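Local coordinates for N-terminal acetyltransferase-like protein (PDB 5NNP), which probably serves as the auxiliary, TPR-repeat subunit of an N-terminal acetyltransferase of the NatA type, wrapping round a partner protein chain, at residues C80-G85 and S111-R116; K92-A97 and D523-H528; Q124-A129 and W546-R551. All coordinates share one frame; numbering follows the deposited sequence.

Overall arrangement
The three contacts follow the N-terminal TPR helices as they reach across to a later part of the same chain. Interaction 1 is local, joining helix 78-90 to helix 112-124. Interactions 2 and 3 are long-range: they bring the turn before helix 94-107 (K92-A97) and the turn after helix 112-124 (Q124-A129) against residues 523-528 and 546-551, more than 400 residues on. Centres of interactions 1 and 2 lie about 14 Å apart, those of 2 and 3 about 11 Å, and those of 1 and 3 about 23 Å. Interactions 1 and 2 touch through G85 and A97, interactions 2 and 3 through H528 with Q124 and Q524 with R126. Two turns, one helical hairpin apart, thus dock on the same later region.

Interaction 1 of 3, residues C80-G85 and S111-R116; sequences CWHVYG and SHQIQR
H82 on helix 78-90 lays the face of its imidazole against I114 on helix 112-124, a contact between two helices of the N-terminal TPR region, with helix 94-107 between them in the chain. The histidine CB heads toward the second helix, and with CG anti to the backbone N (chi1 -166°) the ring is carried out toward helix 112-124. From there each ring atom meets the isoleucine in turn. CG lies 4.0 Å from I114 CD1, and ND1 sits over the same CG1-CD1 arm. At the far end CE1 comes 3.7 Å from I114 CG1, and NE2 is only slightly farther from that carbon. The isoleucine methylene stands 3.7 Å from the ring centroid and 7° off its normal, which makes this a CH-pi contact centred on the face. I114 offers that arm because CG1 lies anti to its carbonyl carbon, beside the backbone N. Y101, from the intervening helix 94-107, also meets the H82 ring, and the isoleucine packs in addition on L105 of that helix. Replaced by an alanine, H82 would probably leave the CG1 arm of I114 without its flat cover and open a gap between the two helices. The second helix is fixed at its start by S111, the N-cap, whose OG accepts from I114 N at 3.0 Å. Q113 approaches differently: its amide stands nearly perpendicular to the imidazole, at the ring's edge, where Q113 OE1 ends 3.5 Å from H82 CE1.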
loop_
_atom_site.group_PDB
_atom_site.type_symbol
_atom_site.label_atom_id
_atom_site.label_comp_id
_atom_site.label_asym_id
_atom_site.label_seq_id
_atom_site.Cartn_x
_atom_site.Cartn_y
_atom_site.Cartn_z
ATOM N N CYS A 80 22.241 -32.694 -0.254
ATOM C CA CYS A 80 21.225 -32.992 0.748
ATOM C C CYS A 80 20.740 -31.713 1.465
ATOM O O CYS A 80 19.537 -31.513 1.663
ATOM C CB CYS A 80 21.751 -34.010 1.756
ATOM S SG CYS A 80 22.282 -35.591 1.016
ATOM N N TRP A 81 21.670 -30.833 1.821
ATOM C CA TRP A 81 21.296 -29.607 2.510
ATOM C C TRP A 81 20.570 -28.630 1.572
ATOM O O TRP A 81 19.572 -28.018 1.954
ATOM C CB TRP A 81 22.531 -28.962 3.146
ATOM C CG TRP A 81 22.989 -29.740 4.360
ATOM C CD1 TRP A 81 24.051 -30.602 4.437
ATOM C CD2 TRP A 81 22.366 -29.758 5.652
ATOM N NE1 TRP A 81 24.135 -31.143 5.697
ATOM C CE2 TRP A 81 23.115 -30.645 6.465
ATOM C CE3 TRP A 81 21.251 -29.114 6.202
ATOM C CZ2 TRP A 81 22.788 -30.904 7.800
ATOM C CZ3 TRP A 81 20.923 -29.374 7.549
ATOM C CH2 TRP A 81 21.694 -30.266 8.324
ATOM N N HIS A 82 21.059 -28.516 0.339
ATOM C CA HIS A 82 20.409 -27.705 -0.689
ATOM C C HIS A 82 18.942 -28.121 -0.892
ATOM O O HIS A 82 18.050 -27.276 -0.881
ATOM C CB HIS A 82 21.190 -27.808 -1.998
ATOM C CG HIS A 82 20.815 -26.785 -3.022
ATOM N ND1 HIS A 82 21.260 -26.845 -4.329
ATOM C CD2 HIS A 82 20.041 -25.679 -2.943
ATOM C CE1 HIS A 82 20.779 -25.818 -5.006
ATOM N NE2 HIS A 82 20.036 -25.092 -4.190
ATOM N N VAL A 83 18.703 -29.420 -1.057
ATOM C CA VAL A 83 17.356 -29.970 -1.203
ATOM C C VAL A 83 16.457 -29.594 -0.021
ATOM O O VAL A 83 15.336 -29.094 -0.194
ATOM C CB VAL A 83 17.388 -31.519 -1.333
ATOM C CG1 VAL A 83 16.002 -32.098 -1.193
ATOM C CG2 VAL A 83 17.994 -31.931 -2.655
ATOM N N TYR A 84 16.966 -29.853 1.177
ATOM C CA TYR A 84 16.273 -29.528 2.416
ATOM C C TYR A 84 15.800 -28.063 2.400
ATOM O O TYR A 84 14.667 -27.755 2.767
ATOM C CB TYR A 84 17.206 -29.805 3.599
ATOM C CG TYR A 84 16.540 -30.052 4.943
ATOM C CD1 TYR A 84 15.477 -30.941 5.068
ATOM C CD2 TYR A 84 17.019 -29.435 6.104
ATOM C CE1 TYR A 84 14.880 -31.182 6.308
ATOM C CE2 TYR A 84 16.423 -29.662 7.341
ATOM C CZ TYR A 84 15.359 -30.533 7.435
ATOM O OH TYR A 84 14.784 -30.768 8.658
ATOM N N GLY A 85 16.675 -27.171 1.952
ATOM C CA GLY A 85 16.353 -25.762 1.836
ATOM C C GLY A 85 15.269 -25.488 0.809
ATOM O O GLY A 85 14.312 -24.758 1.079
ATOM N N SER A 111 29.291 -22.691 -5.317
ATOM C CA SER A 111 27.949 -22.682 -5.905
ATOM C C SER A 111 27.311 -21.296 -6.018
ATOM O O SER A 111 26.808 -20.763 -5.041
ATOM C CB SER A 111 27.016 -23.569 -5.101
ATOM O OG SER A 111 25.709 -23.419 -5.600
ATOM N N HIS A 112 27.308 -20.732 -7.215
ATOM C CA HIS A 112 26.706 -19.423 -7.419
ATOM C C HIS A 112 25.205 -19.456 -7.197
ATOM O O HIS A 112 24.626 -18.457 -6.769
ATOM C CB HIS A 112 27.022 -18.885 -8.820
ATOM C CG HIS A 112 28.430 -18.393 -8.964
ATOM N ND1 HIS A 112 29.525 -19.215 -8.802
ATOM C CD2 HIS A 112 28.925 -17.157 -9.219
ATOM C CE1 HIS A 112 30.631 -18.512 -8.964
ATOM N NE2 HIS A 112 30.295 -17.260 -9.217
ATOM N N GLN A 113 24.576 -20.599 -7.476
ATOM C CA GLN A 113 23.134 -20.711 -7.319
ATOM C C GLN A 113 22.739 -20.679 -5.843
ATOM O O GLN A 113 21.768 -20.018 -5.445
ATOM C CB GLN A 113 22.609 -21.989 -7.959
ATOM C CG GLN A 113 21.115 -22.198 -7.746
ATOM C CD GLN A 113 20.646 -23.589 -8.140
ATOM O OE1 GLN A 113 21.434 -24.542 -8.189
ATOM N NE2 GLN A 113 19.355 -23.712 -8.434
ATOM N N ILE A 114 23.494 -21.416 -5.039
ATOM C CA ILE A 114 23.197 -21.492 -3.626
ATOM C C ILE A 114 23.384 -20.124 -2.972
ATOM O O ILE A 114 22.548 -19.699 -2.167
ATOM C CB ILE A 114 24.059 -22.567 -2.938
ATOM C CG1 ILE A 114 23.599 -23.955 -3.410
ATOM C CG2 ILE A 114 23.970 -22.451 -1.425
ATOM C CD1 ILE A 114 24.418 -25.116 -2.879
ATOM N N GLN A 115 24.454 -19.423 -3.339
ATOM C CA GLN A 115 24.736 -18.103 -2.770
ATOM C C GLN A 115 23.695 -17.099 -3.213
ATOM O O GLN A 115 23.294 -16.226 -2.445
ATOM C CB GLN A 115 26.134 -17.609 -3.173
ATOM C CG GLN A 115 26.437 -16.152 -2.789
ATOM C CD GLN A 115 26.485 -15.930 -1.268
ATOM O OE1 GLN A 115 27.553 -15.894 -0.678
ATOM N NE2 GLN A 115 25.318 -15.786 -0.639
ATOM N N ARG A 116 23.262 -17.226 -4.463
ATOM C CA ARG A 116 22.264 -16.327 -5.036
ATOM C C ARG A 116 20.940 -16.430 -4.285
ATOM O O ARG A 116 20.351 -15.417 -3.914
ATOM C CB ARG A 116 22.064 -16.639 -6.518
ATOM C CG ARG A 116 21.138 -15.707 -7.254
ATOM C CD ARG A 116 21.214 -15.957 -8.758
ATOM N NE ARG A 116 21.196 -17.382 -9.104
ATOM C CZ ARG A 116 20.092 -18.069 -9.402
ATOM N NH1 ARG A 116 18.910 -17.459 -9.395
ATOM N NH2 ARG A 116 20.165 -19.364 -9.708
#

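Interaction 2 of 3, residues K92-A97 and D523-H528; sequences KNFDEA and DQFDFH
The apolar part of this contact is a single aromatic pair, F94 against F525, which brings the start of helix 94-107 up to the turn leading into helix 527-534. The ring centroids are 5.3 Å apart and the planes are inclined by 39°, an oblique pairing. F94 CZ and F525 CE2 make the nearest approach at 4.0 Å, with F94 CE2 and F525 CD2 close behind. Seen from F94, the F525 carbon stands over one face, displaced toward the rim; on the opposite face the carbonyl oxygen K92 O sits 4.0 Å above the ring centre. F525 reaches across with CG anti to its own backbone N (chi1 -167°), and its side chain also packs on V120 and Q124 of helix 112-124, while F94 touches M125 just beyond that helix.

Hydrogen bonds set the backbone that presents F94. K92, with positive phi, is the C-prime residue of a Schellman motif ending helix 78-90, and N93 then N-caps the next helix. N93 OD1 takes a bond from E96 N at 3.1 Å, the donor standing well above the carbonyl plane, and a weak one from D95 N.

Charged groups lie around the pair. K92 NZ forms a salt bridge with E522, beside the second segment, and D526 OD2 forms one with a basic side chain of another protein chain.

The chemistry is therefore divided: a small apolar touch between two partly exposed rings, whose tilt no polar bond between them dictates, with the K92 ion pair tying the same two regions together alongside it.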
loop_
_atom_site.group_PDB
_atom_site.type_symbol
_atom_site.label_atom_id
_atom_site.label_comp_id
_atom_site.label_asym_id
_atom_site.label_seq_id
_atom_site.Cartn_x
_atom_site.Cartn_y
_atom_site.Cartn_z
ATOM N N LYS A 92 7.329 -22.129 2.167
ATOM C CA LYS A 92 7.293 -20.754 2.653
ATOM C C LYS A 92 7.918 -20.539 4.030
ATOM O O LYS A 92 7.743 -19.475 4.621
ATOM C CB LYS A 92 5.857 -20.247 2.660
ATOM C CG LYS A 92 5.208 -20.325 1.302
ATOM C CD LYS A 92 6.195 -19.924 0.229
ATOM C CE LYS A 92 5.623 -20.192 -1.148
ATOM N NZ LYS A 92 4.309 -19.542 -1.273
ATOM N N ASN A 93 8.647 -21.536 4.522
ATOM C CA ASN A 93 9.434 -21.387 5.738
ATOM C C ASN A 93 10.839 -20.890 5.424
ATOM O O ASN A 93 11.820 -21.641 5.462
ATOM C CB ASN A 93 9.516 -22.700 6.507
ATOM C CG ASN A 93 10.219 -22.546 7.852
ATOM O OD1 ASN A 93 10.792 -21.494 8.167
ATOM N ND2 ASN A 93 10.184 -23.603 8.651
ATOM N N PHE A 94 10.931 -19.606 5.134
ATOM C CA PHE A 94 12.175 -18.996 4.702
ATOM C C PHE A 94 13.253 -19.036 5.764
ATOM O O PHE A 94 14.436 -18.938 5.469
ATOM C CB PHE A 94 11.912 -17.553 4.281
ATOM C CG PHE A 94 10.955 -17.438 3.127
ATOM C CD1 PHE A 94 10.834 -18.479 2.213
ATOM C CD2 PHE A 94 10.176 -16.309 2.962
ATOM C CE1 PHE A 94 9.969 -18.389 1.150
ATOM C CE2 PHE A 94 9.314 -16.211 1.913
ATOM C CZ PHE A 94 9.206 -17.256 0.993
ATOM N N ASP A 95 12.863 -19.176 7.014
ATOM C CA ASP A 95 13.871 -19.094 8.041
ATOM C C ASP A 95 14.627 -20.400 8.125
ATOM O O ASP A 95 15.851 -20.409 8.256
ATOM C CB ASP A 95 13.258 -18.730 9.385
ATOM C CG ASP A 95 14.089 -17.718 10.128
ATOM O OD1 ASP A 95 13.964 -16.511 9.807
ATOM O OD2 ASP A 95 14.885 -18.134 11.003
ATOM N N GLU A 96 13.903 -21.507 8.035
ATOM C CA GLU A 96 14.545 -22.810 8.060
ATOM C C GLU A 96 15.279 -23.025 6.744
ATOM O O GLU A 96 16.272 -23.742 6.687
ATOM C CB GLU A 96 13.526 -23.918 8.323
ATOM C CG GLU A 96 12.937 -23.856 9.720
ATOM C CD GLU A 96 13.941 -24.226 10.803
ATOM O OE1 GLU A 96 14.458 -25.375 10.783
ATOM O OE2 GLU A 96 14.209 -23.365 11.674
ATOM N N ALA A 97 14.799 -22.377 5.689
ATOM C CA ALA A 97 15.488 -22.423 4.406
ATOM C C ALA A 97 16.879 -21.798 4.525
ATOM O O ALA A 97 17.874 -22.364 4.027
ATOM C CB ALA A 97 14.677 -21.717 3.345
ATOM N N ASP A 523 5.244 -10.918 -1.890
ATOM C CA ASP A 523 5.321 -10.286 -3.203
ATOM C C ASP A 523 6.644 -9.553 -3.446
ATOM O O ASP A 523 7.083 -9.416 -4.583
ATOM C CB ASP A 523 4.148 -9.311 -3.395
ATOM C CG ASP A 523 2.885 -10.014 -3.856
ATOM O OD1 ASP A 523 3.004 -11.157 -4.356
ATOM O OD2 ASP A 523 1.779 -9.439 -3.728
ATOM N N GLN A 524 7.284 -9.093 -2.377
ATOM C CA GLN A 524 8.519 -8.336 -2.507
ATOM C C GLN A 524 9.705 -9.256 -2.874
ATOM O O GLN A 524 10.808 -8.782 -3.148
ATOM C CB GLN A 524 8.802 -7.601 -1.205
ATOM C CG GLN A 524 9.128 -8.582 -0.093
ATOM C CD GLN A 524 9.380 -7.921 1.246
ATOM O OE1 GLN A 524 10.146 -6.963 1.356
ATOM N NE2 GLN A 524 8.743 -8.443 2.276
ATOM N N PHE A 525 9.456 -10.564 -2.908
ATOM C CA PHE A 525 10.514 -11.568 -2.987
ATOM C C PHE A 525 11.355 -11.514 -4.272
ATOM O O PHE A 525 12.586 -11.524 -4.229
ATOM C CB PHE A 525 9.905 -12.967 -2.826
ATOM C CG PHE A 525 10.925 -14.057 -2.570
ATOM C CD1 PHE A 525 11.597 -14.667 -3.619
ATOM C CD2 PHE A 525 11.221 -14.458 -1.282
ATOM C CE1 PHE A 525 12.534 -15.671 -3.382
ATOM C CE2 PHE A 525 12.156 -15.454 -1.040
ATOM C CZ PHE A 525 12.813 -16.063 -2.089
ATOM N N ASP A 526 10.698 -11.480 -5.417
ATOM C CA ASP A 526 11.404 -11.476 -6.697
ATOM C C ASP A 526 12.078 -10.139 -6.983
ATOM O O ASP A 526 12.898 -10.041 -7.887
ATOM C CB ASP A 526 10.444 -11.792 -7.841
ATOM C CG ASP A 526 9.882 -13.191 -7.774
ATOM O OD1 ASP A 526 10.515 -14.065 -7.152
ATOM O OD2 ASP A 526 8.811 -13.426 -8.375
ATOM N N PHE A 527 11.732 -9.110 -6.219
ATOM C CA PHE A 527 12.197 -7.761 -6.525
ATOM C C PHE A 527 13.551 -7.420 -5.902
ATOM O O PHE A 527 14.223 -6.503 -6.369
ATOM C CB PHE A 527 11.132 -6.738 -6.116
ATOM C CG PHE A 527 9.926 -6.776 -6.996
ATOM C CD1 PHE A 527 10.009 -6.313 -8.307
ATOM C CD2 PHE A 527 8.731 -7.324 -6.553
ATOM C CE1 PHE A 527 8.903 -6.367 -9.169
ATOM C CE2 PHE A 527 7.620 -7.386 -7.396
ATOM C CZ PHE A 527 7.701 -6.908 -8.715
ATOM N N HIS A 528 13.966 -8.167 -4.879
ATOM C CA HIS A 528 15.319 -8.008 -4.343
ATOM C C HIS A 528 16.335 -8.138 -5.489
ATOM O O HIS A 528 17.319 -7.408 -5.529
ATOM C CB HIS A 528 15.618 -9.036 -3.246
ATOM C CG HIS A 528 14.552 -9.117 -2.177
ATOM N ND1 HIS A 528 14.099 -8.018 -1.498
ATOM C CD2 HIS A 528 13.883 -10.185 -1.683
ATOM C CE1 HIS A 528 13.164 -8.398 -0.629
ATOM N NE2 HIS A 528 13.028 -9.698 -0.717
#

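Interaction 3 of 3, residues Q124-A129 and W546-R551; sequences QMRDYA and WEDRLR
A salt bridge between R126 and D548 joins two turns of the fold: the one linking helix 112-124 to helix 128-141 among the N-terminal repeats, and the one following helix 537-547, more than 400 residues later. The grip is concentrated on one carboxylate oxygen. R126 NE donates to D548 OD1 at 2.6 Å with an N-H...O angle of 149°, and R126 NH2 adds a weak second bond of 3.2 Å to the same oxygen. OD1 receives NE on its syn lone pair, the side of OD2, and lies 19° out of the guanidinium plane. Since the two flat groups are turned 65° from each other, they do not meet as a coplanar two-oxygen pair.

R126 reaches this position with a bend at chi2, after which the chain runs out extended through chi3 and brings the NE edge round to the aspartate. At the same edge NH2 rests 3.6 Å from E547 CB. The E547 carboxylate has the opposite charge but stays well separated, with OE1 6.0 Å from R126 NH2. Y128 adds a peripheral approach from its hydroxyl, OH lying 4.2 Å from D548 OD2.

Further bonds hold the guanidinium in place: NH1 donates to I123 O, in the last turn of helix 112-124, and NH2 to Q524 OE1 and V544 O. The arginine thus serves three parts of the chain at once, which would limit its freedom to rotate.

The backbone at R126 takes a defined turn. R126 has positive phi and is the C-prime residue of a Schellman motif ending helix 112-124, while D127 next to it N-caps helix 128-141: a Schellman motif followed directly by an N-cap, a tight link between consecutive helices of a TPR-like array.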
loop_
_atom_site.group_PDB
_atom_site.type_symbol
_atom_site.label_atom_id
_atom_site.label_comp_id
_atom_site.label_asym_id
_atom_site.label_seq_id
_atom_site.Cartn_x
_atom_site.Cartn_y
_atom_site.Cartn_z
ATOM N N GLN A 124 14.951 -10.992 2.343
ATOM C CA GLN A 124 13.521 -11.213 2.545
ATOM C C GLN A 124 13.155 -11.326 4.024
ATOM O O GLN A 124 12.059 -10.941 4.409
ATOM C CB GLN A 124 13.041 -12.471 1.839
ATOM C CG GLN A 124 11.563 -12.767 2.121
ATOM C CD GLN A 124 10.629 -11.830 1.370
ATOM O OE1 GLN A 124 10.989 -11.263 0.333
ATOM N NE2 GLN A 124 9.439 -11.646 1.895
ATOM N N MET A 125 14.057 -11.861 4.847
ATOM C CA MET A 125 13.772 -11.998 6.281
ATOM C C MET A 125 14.525 -10.961 7.084
ATOM O O MET A 125 14.607 -11.053 8.296
ATOM C CB MET A 125 14.123 -13.391 6.807
ATOM C CG MET A 125 13.460 -14.521 6.065
ATOM S SD MET A 125 11.663 -14.410 6.112
ATOM C CE MET A 125 11.368 -14.686 7.868
ATOM N N ARG A 126 15.063 -9.967 6.397
ATOM C CA ARG A 126 15.774 -8.881 7.050
ATOM C C ARG A 126 16.905 -9.388 7.961
ATOM O O ARG A 126 17.173 -8.830 9.025
ATOM C CB ARG A 126 14.790 -7.994 7.825
ATOM C CG ARG A 126 13.571 -7.521 7.006
ATOM C CD ARG A 126 13.946 -6.647 5.794
ATOM N NE ARG A 126 12.805 -5.934 5.197
ATOM C CZ ARG A 126 12.169 -6.280 4.075
ATOM N NH1 ARG A 126 12.528 -7.352 3.376
ATOM N NH2 ARG A 126 11.157 -5.543 3.645
ATOM N N ASP A 127 17.579 -10.446 7.521
ATOM C CA ASP A 127 18.864 -10.851 8.103
ATOM C C ASP A 127 19.953 -9.977 7.481
ATOM O O ASP A 127 20.640 -10.390 6.538
ATOM C CB ASP A 127 19.113 -12.347 7.851
ATOM C CG ASP A 127 20.455 -12.834 8.359
ATOM O OD1 ASP A 127 21.130 -12.139 9.146
ATOM O OD2 ASP A 127 20.836 -13.946 7.955
ATOM N N TYR A 128 20.086 -8.758 7.997
ATOM C CA TYR A 128 20.939 -7.741 7.381
ATOM C C TYR A 128 22.418 -8.116 7.343
ATOM O O TYR A 128 23.080 -7.947 6.297
ATOM C CB TYR A 128 20.784 -6.404 8.110
ATOM C CG TYR A 128 19.367 -5.882 8.154
ATOM C CD1 TYR A 128 18.712 -5.477 6.993
ATOM C CD2 TYR A 128 18.681 -5.786 9.362
ATOM C CE1 TYR A 128 17.420 -5.005 7.038
ATOM C CE2 TYR A 128 17.384 -5.309 9.414
ATOM C CZ TYR A 128 16.759 -4.923 8.253
ATOM O OH TYR A 128 15.467 -4.459 8.317
ATOM N N ALA A 129 22.934 -8.602 8.477
ATOM C CA ALA A 129 24.348 -8.994 8.574
ATOM C C ALA A 129 24.648 -10.117 7.594
ATOM O O ALA A 129 25.665 -10.095 6.904
ATOM C CB ALA A 129 24.708 -9.418 9.997
ATOM N N TRP A 546 8.351 0.340 3.335
ATOM C CA TRP A 546 6.906 0.167 3.424
ATOM C C TRP A 546 6.548 -1.243 3.881
ATOM O O TRP A 546 5.709 -1.428 4.757
ATOM C CB TRP A 546 6.234 0.460 2.089
ATOM C CG TRP A 546 4.883 -0.153 1.992
ATOM C CD1 TRP A 546 3.795 0.115 2.778
ATOM C CD2 TRP A 546 4.462 -1.139 1.047
ATOM N NE1 TRP A 546 2.726 -0.653 2.383
ATOM C CE2 TRP A 546 3.114 -1.434 1.324
ATOM C CE3 TRP A 546 5.093 -1.799 -0.005
ATOM C CZ2 TRP A 546 2.391 -2.369 0.587
ATOM C CZ3 TRP A 546 4.369 -2.727 -0.739
ATOM C CH2 TRP A 546 3.035 -3.003 -0.439
ATOM N N GLU A 547 7.201 -2.232 3.291
ATOM C CA GLU A 547 6.997 -3.628 3.645
ATOM C C GLU A 547 7.308 -3.926 5.135
ATOM O O GLU A 547 6.661 -4.773 5.771
ATOM C CB GLU A 547 7.859 -4.494 2.715
ATOM C CG GLU A 547 7.385 -5.915 2.501
ATOM C CD GLU A 547 6.076 -6.015 1.714
ATOM O OE1 GLU A 547 6.091 -6.004 0.457
ATOM O OE2 GLU A 547 5.022 -6.123 2.374
ATOM N N ASP A 548 8.296 -3.228 5.691
ATOM C CA ASP A 548 8.663 -3.424 7.088
ATOM C C ASP A 548 7.509 -3.056 8.015
ATOM O O ASP A 548 7.475 -3.483 9.172
ATOM C CB ASP A 548 9.893 -2.590 7.468
ATOM C CG ASP A 548 11.196 -3.141 6.892
ATOM O OD1 ASP A 548 11.262 -4.355 6.578
ATOM O OD2 ASP A 548 12.158 -2.338 6.763
ATOM N N ARG A 549 6.581 -2.243 7.517
ATOM C CA ARG A 549 5.440 -1.847 8.326
ATOM C C ARG A 549 4.130 -2.250 7.682
ATOM O O ARG A 549 3.130 -1.553 7.840
ATOM C CB ARG A 549 5.431 -0.344 8.565
ATOM C CG ARG A 549 6.544 0.176 9.440
ATOM C CD ARG A 549 6.521 1.698 9.399
ATOM N NE ARG A 549 6.326 2.172 8.023
ATOM C CZ ARG A 549 5.613 3.246 7.681
ATOM N NH1 ARG A 549 5.015 3.982 8.614
ATOM N NH2 ARG A 549 5.499 3.588 6.399
ATOM N N LEU A 550 4.136 -3.379 6.979
ATOM C CA LEU A 550 3.035 -3.740 6.090
ATOM C C LEU A 550 1.692 -3.714 6.779
ATOM O O LEU A 550 0.762 -3.047 6.325
ATOM C CB LEU A 550 3.250 -5.125 5.489
ATOM C CG LEU A 550 2.108 -5.676 4.627
ATOM C CD1 LEU A 550 1.836 -4.754 3.455
ATOM C CD2 LEU A 550 2.441 -7.091 4.147
ATOM N N ARG A 551 1.604 -4.428 7.890
ATOM C CA ARG A 551 0.313 -4.711 8.465
ATOM C C ARG A 551 -0.153 -3.635 9.421
ATOM O O ARG A 551 -1.060 -3.868 10.205
ATOM C CB ARG A 551 0.346 -6.067 9.157
ATOM C CG ARG A 551 0.496 -7.190 8.164
ATOM C CD ARG A 551 0.519 -8.483 8.874
ATOM N NE ARG A 551 0.752 -9.607 7.981
ATOM C CZ ARG A 551 1.952 -9.939 7.534
ATOM N NH1 ARG A 551 2.997 -9.187 7.850
ATOM N NH2 ARG A 551 2.105 -11.003 6.756
#